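Local structure of techylectin-5A (Tachypleus tridentatus, 1JC9) at residues D166-G174 with F184-F192; L227-Y236 with G247-V255. The protein recognises acetyl-group-containing substances on cell surfaces as a calcium-containing lectin of innate immunity, agglutinating bacteria and human erythrocytes. All coordinates share one frame; numbering follows the deposited sequence.

Interaction 1 of 2, residues D166-G174 with F184-F192; sequences DYLYCLHIG and FGRHNGHNF. With NAG (2-acetamido-2-deoxy-beta-D-glucopyranose), chain B.
Ile173 and Leu171 press on the ring of Phe184 from the 166-174 side. Ile173 crosses Phe184 obliquely, its CD1 3.7 Å from ring atom CD2, while Leu171 and Phe184 reach toward each other from opposite directions, CD2 against CZ at 3.5 Å. With its CG anti to the backbone N (chi1 -168°), Phe184 carries its ring to both branches; Phe143 meets that ring edge to face. Asn188 slides antiparallel past Ile173, CB against CG1, and its OD1 accepts Ile173 N at 3.0 Å, the donor standing well above the plane of the side-chain carbonyl. Next to it runs the backbone bond from Gly189 N to Leu171 O (2.8 Å). Two further backbone bonds, Leu171 N to His190 O and Phe192 N to Leu168 O, carry the pairing on to where Leu168 CD1 comes up to Asn191 CG. There a water bridges Tyr167 O and Asn191 OD1, while Asn191 ND2 is held by His199. Arg186 points away, its NH2 giving NAG O1 a bond of 3.0 Å and NH1 a weak one. The whole is an irregular loop, with a type II turn at His187-His190, laid along strand 171-172 beside the acetyl-sugar pocket of a fibrinogen-like domain.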
loop_
_atom_site.group_PDB
_atom_site.type_symbol
_atom_site.label_atom_id
_atom_site.label_comp_id
_atom_site.label_asym_id
_atom_site.label_seq_id
_atom_site.Cartn_x
_atom_site.Cartn_y
_atom_site.Cartn_z
ATOM N N ASP A 166 17.592 3.471 -5.859
ATOM C CA ASP A 166 18.887 3.938 -5.367
ATOM C C ASP A 166 18.727 4.602 -4.012
ATOM O O ASP A 166 19.617 4.541 -3.165
ATOM C CB ASP A 166 19.520 4.934 -6.341
ATOM C CG ASP A 166 19.920 4.291 -7.647
ATOM O OD1 ASP A 166 20.470 3.171 -7.604
ATOM O OD2 ASP A 166 19.693 4.905 -8.712
ATOM N N TYR A 167 17.583 5.241 -3.815
ATOM C CA TYR A 167 17.302 5.916 -2.560
ATOM C C TYR A 167 16.459 5.044 -1.651
ATOM O O TYR A 167 15.804 5.537 -0.734
ATOM C CB TYR A 167 16.604 7.244 -2.837
ATOM C CG TYR A 167 17.536 8.236 -3.477
ATOM C CD1 TYR A 167 18.460 8.944 -2.708
ATOM C CD2 TYR A 167 17.560 8.407 -4.863
ATOM C CE1 TYR A 167 19.391 9.795 -3.302
ATOM C CE2 TYR A 167 18.490 9.255 -5.467
ATOM C CZ TYR A 167 19.401 9.943 -4.677
ATOM O OH TYR A 167 20.332 10.769 -5.261
ATOM N N LEU A 168 16.478 3.743 -1.925
ATOM C CA LEU A 168 15.749 2.756 -1.135
ATOM C C LEU A 168 14.246 3.027 -0.976
ATOM O O LEU A 168 13.673 2.783 0.086
ATOM C CB LEU A 168 16.408 2.632 0.244
ATOM C CG LEU A 168 17.924 2.395 0.226
ATOM C CD1 LEU A 168 18.453 2.371 1.647
ATOM C CD2 LEU A 168 18.241 1.083 -0.482
ATOM N N TYR A 169 13.617 3.528 -2.038
ATOM C CA TYR A 169 12.182 3.815 -2.039
ATOM C C TYR A 169 11.722 4.600 -0.807
ATOM O O TYR A 169 10.672 4.315 -0.226
ATOM C CB TYR A 169 11.401 2.502 -2.141
ATOM C CG TYR A 169 11.792 1.655 -3.337
ATOM C CD1 TYR A 169 11.666 2.145 -4.640
ATOM C CD2 TYR A 169 12.270 0.354 -3.166
ATOM C CE1 TYR A 169 12.002 1.358 -5.745
ATOM C CE2 TYR A 169 12.608 -0.439 -4.261
ATOM C CZ TYR A 169 12.470 0.066 -5.546
ATOM O OH TYR A 169 12.785 -0.727 -6.628
ATOM N N CYS A 170 12.504 5.603 -0.424
ATOM C CA CYS A 170 12.185 6.424 0.735
ATOM C C CYS A 170 10.786 7.031 0.617
ATOM O O CYS A 170 10.419 7.570 -0.428
ATOM C CB CYS A 170 13.223 7.534 0.885
ATOM S SG CYS A 170 13.124 8.380 2.462
ATOM N N LEU A 171 10.021 6.956 1.704
ATOM C CA LEU A 171 8.646 7.455 1.738
ATOM C C LEU A 171 8.468 8.946 2.037
ATOM O O LEU A 171 9.169 9.510 2.871
ATOM C CB LEU A 171 7.848 6.657 2.770
ATOM C CG LEU A 171 6.392 7.077 3.006
ATOM C CD1 LEU A 171 5.531 6.686 1.812
ATOM C CD2 LEU A 171 5.879 6.397 4.261
ATOM N N HIS A 172 7.509 9.562 1.348
ATOM C CA HIS A 172 7.165 10.972 1.527
ATOM C C HIS A 172 5.641 11.087 1.629
ATOM O O HIS A 172 4.926 10.642 0.734
ATOM C CB HIS A 172 7.632 11.801 0.327
ATOM C CG HIS A 172 9.117 11.938 0.221
ATOM N ND1 HIS A 172 9.818 12.939 0.859
ATOM C CD2 HIS A 172 10.037 11.188 -0.428
ATOM C CE1 HIS A 172 11.107 12.799 0.606
ATOM N NE2 HIS A 172 11.267 11.744 -0.172
ATOM N N ILE A 173 5.143 11.660 2.718
ATOM C CA ILE A 173 3.705 11.850 2.886
ATOM C C ILE A 173 3.417 13.177 3.570
ATOM O O ILE A 173 4.181 13.620 4.431
ATOM C CB ILE A 173 3.044 10.727 3.722
ATOM C CG1 ILE A 173 3.881 10.434 4.965
ATOM C CG2 ILE A 173 2.831 9.483 2.864
ATOM C CD1 ILE A 173 3.229 9.439 5.902
ATOM N N GLY A 174 2.312 13.805 3.173
ATOM C CA GLY A 174 1.913 15.075 3.749
ATOM C C GLY A 174 0.860 14.922 4.836
ATOM O O GLY A 174 0.820 13.911 5.545
ATOM N N PHE A 184 0.217 5.952 9.952
ATOM C CA PHE A 184 1.175 5.848 8.847
ATOM C C PHE A 184 2.147 7.025 8.939
ATOM O O PHE A 184 3.272 6.973 8.432
ATOM C CB PHE A 184 0.437 5.886 7.500
ATOM C CG PHE A 184 1.291 5.510 6.311
ATOM C CD1 PHE A 184 2.001 4.313 6.291
ATOM C CD2 PHE A 184 1.329 6.324 5.182
ATOM C CE1 PHE A 184 2.731 3.928 5.164
ATOM C CE2 PHE A 184 2.056 5.948 4.047
ATOM C CZ PHE A 184 2.755 4.747 4.039
ATOM N N GLY A 185 1.701 8.082 9.610
ATOM C CA GLY A 185 2.508 9.281 9.753
ATOM C C GLY A 185 3.929 9.086 10.247
ATOM O O GLY A 185 4.854 9.708 9.726
ATOM N N ARG A 186 4.119 8.226 11.242
ATOM C CA ARG A 186 5.454 8.015 11.789
ATOM C C ARG A 186 6.433 7.410 10.790
ATOM O O ARG A 186 7.648 7.470 10.982
ATOM C CB ARG A 186 5.389 7.129 13.037
ATOM C CG ARG A 186 6.625 7.245 13.925
ATOM C CD ARG A 186 6.458 6.511 15.253
ATOM N NE ARG A 186 6.630 5.064 15.135
ATOM C CZ ARG A 186 6.506 4.215 16.153
ATOM N NH1 ARG A 186 6.205 4.665 17.365
ATOM N NH2 ARG A 186 6.696 2.916 15.967
ATOM N N HIS A 187 5.909 6.840 9.715
ATOM C CA HIS A 187 6.753 6.207 8.707
ATOM C C HIS A 187 7.335 7.174 7.684
ATOM O O HIS A 187 8.242 6.823 6.932
ATOM C CB HIS A 187 5.951 5.097 8.026
ATOM C CG HIS A 187 5.599 3.978 8.954
ATOM N ND1 HIS A 187 6.469 2.944 9.235
ATOM C CD2 HIS A 187 4.515 3.781 9.742
ATOM C CE1 HIS A 187 5.937 2.162 10.157
ATOM N NE2 HIS A 187 4.752 2.649 10.483
ATOM N N ASN A 188 6.828 8.400 7.669
ATOM C CA ASN A 188 7.315 9.405 6.737
ATOM C C ASN A 188 8.836 9.528 6.825
ATOM O O ASN A 188 9.396 9.520 7.918
ATOM C CB ASN A 188 6.648 10.757 7.043
ATOM C CG ASN A 188 7.098 11.865 6.102
ATOM O OD1 ASN A 188 7.262 11.656 4.900
ATOM N ND2 ASN A 188 7.280 13.059 6.648
ATOM N N GLY A 189 9.495 9.621 5.670
ATOM C CA GLY A 189 10.940 9.768 5.629
ATOM C C GLY A 189 11.797 8.546 5.918
ATOM O O GLY A 189 12.985 8.682 6.186
ATOM N N HIS A 190 11.222 7.352 5.857
ATOM C CA HIS A 190 11.985 6.138 6.127
ATOM C C HIS A 190 12.215 5.291 4.882
ATOM O O HIS A 190 11.445 5.364 3.920
ATOM C CB HIS A 190 11.269 5.312 7.198
ATOM C CG HIS A 190 11.381 5.897 8.571
ATOM N ND1 HIS A 190 12.441 5.626 9.408
ATOM C CD2 HIS A 190 10.604 6.794 9.226
ATOM C CE1 HIS A 190 12.315 6.330 10.518
ATOM N NE2 HIS A 190 11.209 7.048 10.433
ATOM N N ASN A 191 13.282 4.494 4.900
ATOM C CA ASN A 191 13.600 3.622 3.772
ATOM C C ASN A 191 12.660 2.431 3.802
ATOM O O ASN A 191 11.995 2.177 4.802
ATOM C CB ASN A 191 15.030 3.077 3.870
ATOM C CG ASN A 191 16.052 4.151 4.144
ATOM O OD1 ASN A 191 16.199 5.081 3.353
ATOM N ND2 ASN A 191 16.741 4.015 5.279
ATOM N N PHE A 192 12.616 1.696 2.700
ATOM C CA PHE A 192 11.790 0.507 2.628
ATOM C C PHE A 192 12.692 -0.631 3.102
ATOM O O PHE A 192 13.881 -0.645 2.783
ATOM C CB PHE A 192 11.364 0.246 1.185
ATOM C CG PHE A 192 10.236 -0.732 1.055
ATOM C CD1 PHE A 192 8.921 -0.331 1.282
ATOM C CD2 PHE A 192 10.482 -2.057 0.698
ATOM C CE1 PHE A 192 7.864 -1.229 1.154
ATOM C CE2 PHE A 192 9.431 -2.966 0.566
ATOM C CZ PHE A 192 8.118 -2.549 0.795
HETATM C C1 NAG B . 6.248 0.909 19.489
HETATM C C2 NAG B . 7.114 -0.381 19.106
HETATM C C3 NAG B . 7.855 -0.878 20.405
HETATM C C4 NAG B . 8.781 0.245 20.813
HETATM C C5 NAG B . 7.913 1.518 21.118
HETATM C C6 NAG B . 8.782 2.717 21.511
HETATM C C7 NAG B . 6.343 -1.768 17.283
HETATM C C8 NAG B . 5.471 -2.834 16.695
HETATM N N2 NAG B . 6.212 -1.436 18.618
HETATM O O1 NAG B . 5.510 1.465 18.355
HETATM O O3 NAG B . 8.654 -2.027 20.128
HETATM O O4 NAG B . 9.528 -0.144 22.021
HETATM O O5 NAG B . 7.125 1.958 19.968
HETATM O O6 NAG B . 7.802 3.777 21.743
HETATM O O7 NAG B . 7.174 -1.211 16.524
HETATM O O HOH W 1 17.312 7.011 1.117
#

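Interaction 2 of 2, residues L227-Y236 with G247-V255. With NAG (2-acetamido-2-deoxy-beta-D-glucopyranose), chain B.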
loop_
_atom_site.group_PDB
_atom_site.type_symbol
_atom_site.label_atom_id
_atom_site.label_comp_id
_atom_site.label_asym_id
_atom_site.label_seq_id
_atom_site.Cartn_x
_atom_site.Cartn_y
_atom_site.Cartn_z
ATOM N N LEU A 227 1.633 -10.537 8.365
ATOM C CA LEU A 227 0.976 -11.838 8.281
ATOM C C LEU A 227 -0.536 -11.696 8.308
ATOM O O LEU A 227 -1.073 -10.825 8.988
ATOM C CB LEU A 227 1.413 -12.742 9.446
ATOM C CG LEU A 227 2.910 -13.024 9.618
ATOM C CD1 LEU A 227 3.112 -13.993 10.770
ATOM C CD2 LEU A 227 3.489 -13.606 8.339
ATOM N N TYR A 228 -1.220 -12.555 7.560
ATOM C CA TYR A 228 -2.674 -12.532 7.518
ATOM C C TYR A 228 -3.163 -13.420 8.656
ATOM O O TYR A 228 -3.394 -14.613 8.454
ATOM C CB TYR A 228 -3.184 -13.094 6.191
ATOM C CG TYR A 228 -4.640 -12.780 5.945
ATOM C CD1 TYR A 228 -5.021 -11.557 5.389
ATOM C CD2 TYR A 228 -5.643 -13.672 6.328
ATOM C CE1 TYR A 228 -6.362 -11.227 5.222
ATOM C CE2 TYR A 228 -6.993 -13.350 6.168
ATOM C CZ TYR A 228 -7.342 -12.126 5.617
ATOM O OH TYR A 228 -8.664 -11.788 5.474
ATOM N N LEU A 229 -3.320 -12.843 9.843
ATOM C CA LEU A 229 -3.756 -13.605 11.012
ATOM C C LEU A 229 -5.264 -13.570 11.246
ATOM O O LEU A 229 -5.780 -14.220 12.156
ATOM C CB LEU A 229 -3.005 -13.115 12.250
ATOM C CG LEU A 229 -1.487 -13.235 12.096
ATOM C CD1 LEU A 229 -0.795 -12.656 13.316
ATOM C CD2 LEU A 229 -1.101 -14.700 11.895
ATOM N N ASN A 230 -5.962 -12.788 10.431
ATOM C CA ASN A 230 -7.417 -12.704 10.485
ATOM C C ASN A 230 -8.050 -12.515 11.863
ATOM O O ASN A 230 -8.602 -13.454 12.430
ATOM C CB ASN A 230 -7.992 -13.957 9.815
ATOM C CG ASN A 230 -9.491 -13.890 9.632
ATOM O OD1 ASN A 230 -10.055 -12.818 9.416
ATOM N ND2 ASN A 230 -10.145 -15.044 9.696
ATOM N N GLY A 231 -7.981 -11.297 12.391
ATOM C CA GLY A 231 -8.580 -11.023 13.683
ATOM C C GLY A 231 -7.601 -10.913 14.835
ATOM O O GLY A 231 -6.414 -10.642 14.637
ATOM N N GLU A 232 -8.111 -11.123 16.046
ATOM C CA GLU A 232 -7.297 -11.056 17.257
ATOM C C GLU A 232 -6.207 -12.123 17.256
ATOM O O GLU A 232 -6.409 -13.228 16.750
ATOM C CB GLU A 232 -8.179 -11.240 18.498
ATOM C CG GLU A 232 -9.243 -10.169 18.676
ATOM C CD GLU A 232 -10.573 -10.535 18.039
ATOM O OE1 GLU A 232 -10.590 -10.966 16.863
ATOM O OE2 GLU A 232 -11.612 -10.381 18.719
ATOM N N HIS A 233 -5.046 -11.783 17.810
ATOM C CA HIS A 233 -3.936 -12.725 17.885
ATOM C C HIS A 233 -3.012 -12.389 19.049
ATOM O O HIS A 233 -2.782 -11.218 19.367
ATOM C CB HIS A 233 -3.162 -12.752 16.556
ATOM C CG HIS A 233 -2.512 -11.452 16.199
ATOM N ND1 HIS A 233 -1.269 -11.087 16.667
ATOM C CD2 HIS A 233 -2.941 -10.423 15.429
ATOM C CE1 HIS A 233 -0.958 -9.890 16.201
ATOM N NE2 HIS A 233 -1.955 -9.465 15.447
ATOM N N ASN A 234 -2.490 -13.428 19.691
ATOM C CA ASN A 234 -1.609 -13.260 20.837
ATOM C C ASN A 234 -0.218 -12.765 20.486
ATOM O O ASN A 234 0.389 -12.042 21.269
ATOM C CB ASN A 234 -1.515 -14.573 21.613
ATOM C CG ASN A 234 -2.778 -14.872 22.398
ATOM O OD1 ASN A 234 -2.976 -15.989 22.872
ATOM N ND2 ASN A 234 -3.637 -13.868 22.547
ATOM N N SER A 235 0.289 -13.157 19.321
ATOM C CA SER A 235 1.611 -12.712 18.894
ATOM C C SER A 235 1.599 -11.190 18.873
ATOM O O SER A 235 0.538 -10.572 18.738
ATOM C CB SER A 235 1.956 -13.265 17.507
ATOM O OG SER A 235 0.966 -12.930 16.552
ATOM N N TYR A 236 2.775 -10.587 19.001
ATOM C CA TYR A 236 2.871 -9.135 19.045
ATOM C C TYR A 236 3.085 -8.393 17.725
ATOM O O TYR A 236 4.117 -8.535 17.075
ATOM C CB TYR A 236 3.974 -8.727 20.027
ATOM C CG TYR A 236 4.168 -7.232 20.153
ATOM C CD1 TYR A 236 3.189 -6.427 20.729
ATOM C CD2 TYR A 236 5.330 -6.620 19.683
ATOM C CE1 TYR A 236 3.360 -5.044 20.836
ATOM C CE2 TYR A 236 5.512 -5.239 19.786
ATOM C CZ TYR A 236 4.523 -4.459 20.361
ATOM O OH TYR A 236 4.698 -3.094 20.460
ATOM N N GLY A 247 -5.123 -1.395 17.714
ATOM C CA GLY A 247 -3.988 -1.781 18.540
ATOM C C GLY A 247 -2.953 -2.655 17.843
ATOM O O GLY A 247 -2.827 -2.631 16.614
ATOM N N TYR A 248 -2.209 -3.435 18.623
ATOM C CA TYR A 248 -1.178 -4.312 18.070
ATOM C C TYR A 248 -1.519 -5.803 18.085
ATOM O O TYR A 248 -0.663 -6.634 17.777
ATOM C CB TYR A 248 0.142 -4.114 18.812
ATOM C CG TYR A 248 0.899 -2.860 18.436
ATOM C CD1 TYR A 248 1.165 -2.559 17.100
ATOM C CD2 TYR A 248 1.410 -2.010 19.420
ATOM C CE1 TYR A 248 1.922 -1.453 16.750
ATOM C CE2 TYR A 248 2.172 -0.901 19.081
ATOM C CZ TYR A 248 2.427 -0.631 17.741
ATOM O OH TYR A 248 3.210 0.441 17.394
ATOM N N HIS A 249 -2.755 -6.149 18.434
ATOM C CA HIS A 249 -3.151 -7.555 18.484
ATOM C C HIS A 249 -4.390 -7.862 17.651
ATOM O O HIS A 249 -5.198 -8.718 18.017
ATOM C CB HIS A 249 -3.387 -7.976 19.939
ATOM C CG HIS A 249 -2.129 -8.116 20.737
ATOM N ND1 HIS A 249 -1.367 -9.265 20.731
ATOM C CD2 HIS A 249 -1.484 -7.241 21.547
ATOM C CE1 HIS A 249 -0.308 -9.094 21.504
ATOM N NE2 HIS A 249 -0.356 -7.873 22.010
ATOM N N TYR A 250 -4.534 -7.167 16.527
ATOM C CA TYR A 250 -5.681 -7.373 15.654
ATOM C C TYR A 250 -5.261 -7.211 14.193
ATOM O O TYR A 250 -4.918 -6.111 13.743
ATOM C CB TYR A 250 -6.791 -6.375 16.007
ATOM C CG TYR A 250 -8.136 -6.703 15.395
ATOM C CD1 TYR A 250 -8.388 -6.470 14.045
ATOM C CD2 TYR A 250 -9.152 -7.273 16.167
ATOM C CE1 TYR A 250 -9.615 -6.795 13.476
ATOM C CE2 TYR A 250 -10.384 -7.605 15.607
ATOM C CZ TYR A 250 -10.609 -7.365 14.262
ATOM O OH TYR A 250 -11.820 -7.706 13.700
ATOM N N SER A 251 -5.290 -8.322 13.463
ATOM C CA SER A 251 -4.915 -8.346 12.057
ATOM C C SER A 251 -6.163 -8.119 11.206
ATOM O O SER A 251 -7.013 -9.009 11.087
ATOM C CB SER A 251 -4.283 -9.702 11.719
ATOM O OG SER A 251 -3.816 -9.750 10.384
ATOM N N LEU A 252 -6.269 -6.926 10.616
ATOM C CA LEU A 252 -7.426 -6.582 9.787
ATOM C C LEU A 252 -7.620 -7.595 8.658
ATOM O O LEU A 252 -6.670 -7.979 7.973
ATOM C CB LEU A 252 -7.268 -5.159 9.227
ATOM C CG LEU A 252 -7.223 -4.046 10.287
ATOM C CD1 LEU A 252 -6.708 -2.758 9.676
ATOM C CD2 LEU A 252 -8.610 -3.840 10.886
ATOM N N PRO A 253 -8.860 -8.058 8.460
ATOM C CA PRO A 253 -9.154 -9.036 7.409
ATOM C C PRO A 253 -9.148 -8.488 5.982
ATOM O O PRO A 253 -8.953 -9.245 5.030
ATOM C CB PRO A 253 -10.521 -9.577 7.823
ATOM C CG PRO A 253 -11.165 -8.390 8.455
ATOM C CD PRO A 253 -10.050 -7.810 9.296
ATOM N N GLN A 254 -9.371 -7.187 5.829
ATOM C CA GLN A 254 -9.373 -6.578 4.498
ATOM C C GLN A 254 -8.860 -5.149 4.507
ATOM O O GLN A 254 -9.352 -4.316 5.263
ATOM C CB GLN A 254 -10.780 -6.570 3.901
ATOM C CG GLN A 254 -11.332 -7.929 3.548
ATOM C CD GLN A 254 -12.611 -7.829 2.744
ATOM O OE1 GLN A 254 -12.611 -7.338 1.614
ATOM N NE2 GLN A 254 -13.714 -8.285 3.327
ATOM N N VAL A 255 -7.872 -4.868 3.664
ATOM C CA VAL A 255 -7.316 -3.523 3.565
ATOM C C VAL A 255 -6.937 -3.240 2.113
ATOM O O VAL A 255 -6.737 -4.165 1.324
ATOM C CB VAL A 255 -6.044 -3.339 4.447
ATOM C CG1 VAL A 255 -6.336 -3.733 5.884
ATOM C CG2 VAL A 255 -4.898 -4.155 3.896
HETATM C C1 NAG B . 6.248 0.909 19.489
HETATM C C2 NAG B . 7.114 -0.381 19.106
HETATM C C3 NAG B . 7.855 -0.878 20.405
HETATM C C4 NAG B . 8.781 0.245 20.813
HETATM C C5 NAG B . 7.913 1.518 21.118
HETATM C C6 NAG B . 8.782 2.717 21.511
HETATM C C7 NAG B . 6.343 -1.768 17.283
HETATM C C8 NAG B . 5.471 -2.834 16.695
HETATM N N2 NAG B . 6.212 -1.436 18.618
HETATM O O1 NAG B . 5.510 1.465 18.355
HETATM O O3 NAG B . 8.654 -2.027 20.128
HETATM O O4 NAG B . 9.528 -0.144 22.021
HETATM O O5 NAG B . 7.125 1.958 19.968
HETATM O O6 NAG B . 7.802 3.777 21.743
HETATM O O7 NAG B . 7.174 -1.211 16.524
HETATM O O HOH W 2 -5.683 -10.498 8.486
#
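Tyr236 and Tyr248 meet beside the sugar, the edge of the Tyr236 ring turned toward the face of Tyr248 in an offset T-shaped pair with planes at 63°. Each hydroxyl has its own task: Tyr236 OH accepts the acetamido N-H from NAG N2 at 2.9 Å, and Tyr248 OH receives NAG O1 at 2.7 Å. The acetyl methyl, C8, lies over one face of Tyr248, whose hydroxyl also bonds to His220.

Behind this pair, His249 gives ND1 to His233 O at 2.8 Å, in the plane of both ring and carbonyl, which fixes the rotation of the imidazole and leaves NE2 at the edge of Tyr236. His233 is sandwiched in turn: Leu229 CD1 sits over the centre of one face and His249 CA lies against the opposite one. A chi1 of 63°, tucking CG between the backbone N and carbonyl carbon, folds the ring back across the chain of His249, where Glu241 takes NE2 and Ser235 OG takes ND1.

Farther out, Gly231 and Ser251 form a hydrogen-bonded antiparallel pair, and Gly231 CA rests over the face of Tyr250, 4.2 Å from its centroid. Ser251 OG accepts Leu229 N at 3.2 Å, is also bonded to Ile240 N, and shares a water with Asn230 N and Leu252 O. Tyr228 OH closes the far end on a lone pair of Pro253 O (2.6 Å). This short two-stranded ribbon, strand 231-232 against the start of strand 250-261, carries the tyrosine wall of the acetyl-group pocket in the fibrinogen C-terminal fold.

Interactions 1 and 2 follow one another along the chain, their centres 23 Å apart and their nearest atoms about 5 Å apart, so they do not touch. What joins them is NAG, whose O1 is the shared atom, reached from both. Of the two contacts, interaction 2 is the one that bonds the acetamido N2, through Tyr236. Cys219 N and His220 N add further hydrogen bonds to the sugar, and His220 also touches His187 of interaction 1 and Tyr248 of interaction 2. Both contacts include a short strand of the same antiparallel sheet, 171-172 on 152-162 and 231-232 on 250-261. The calcium ion lies about 9 Å from the Asn191 side chain.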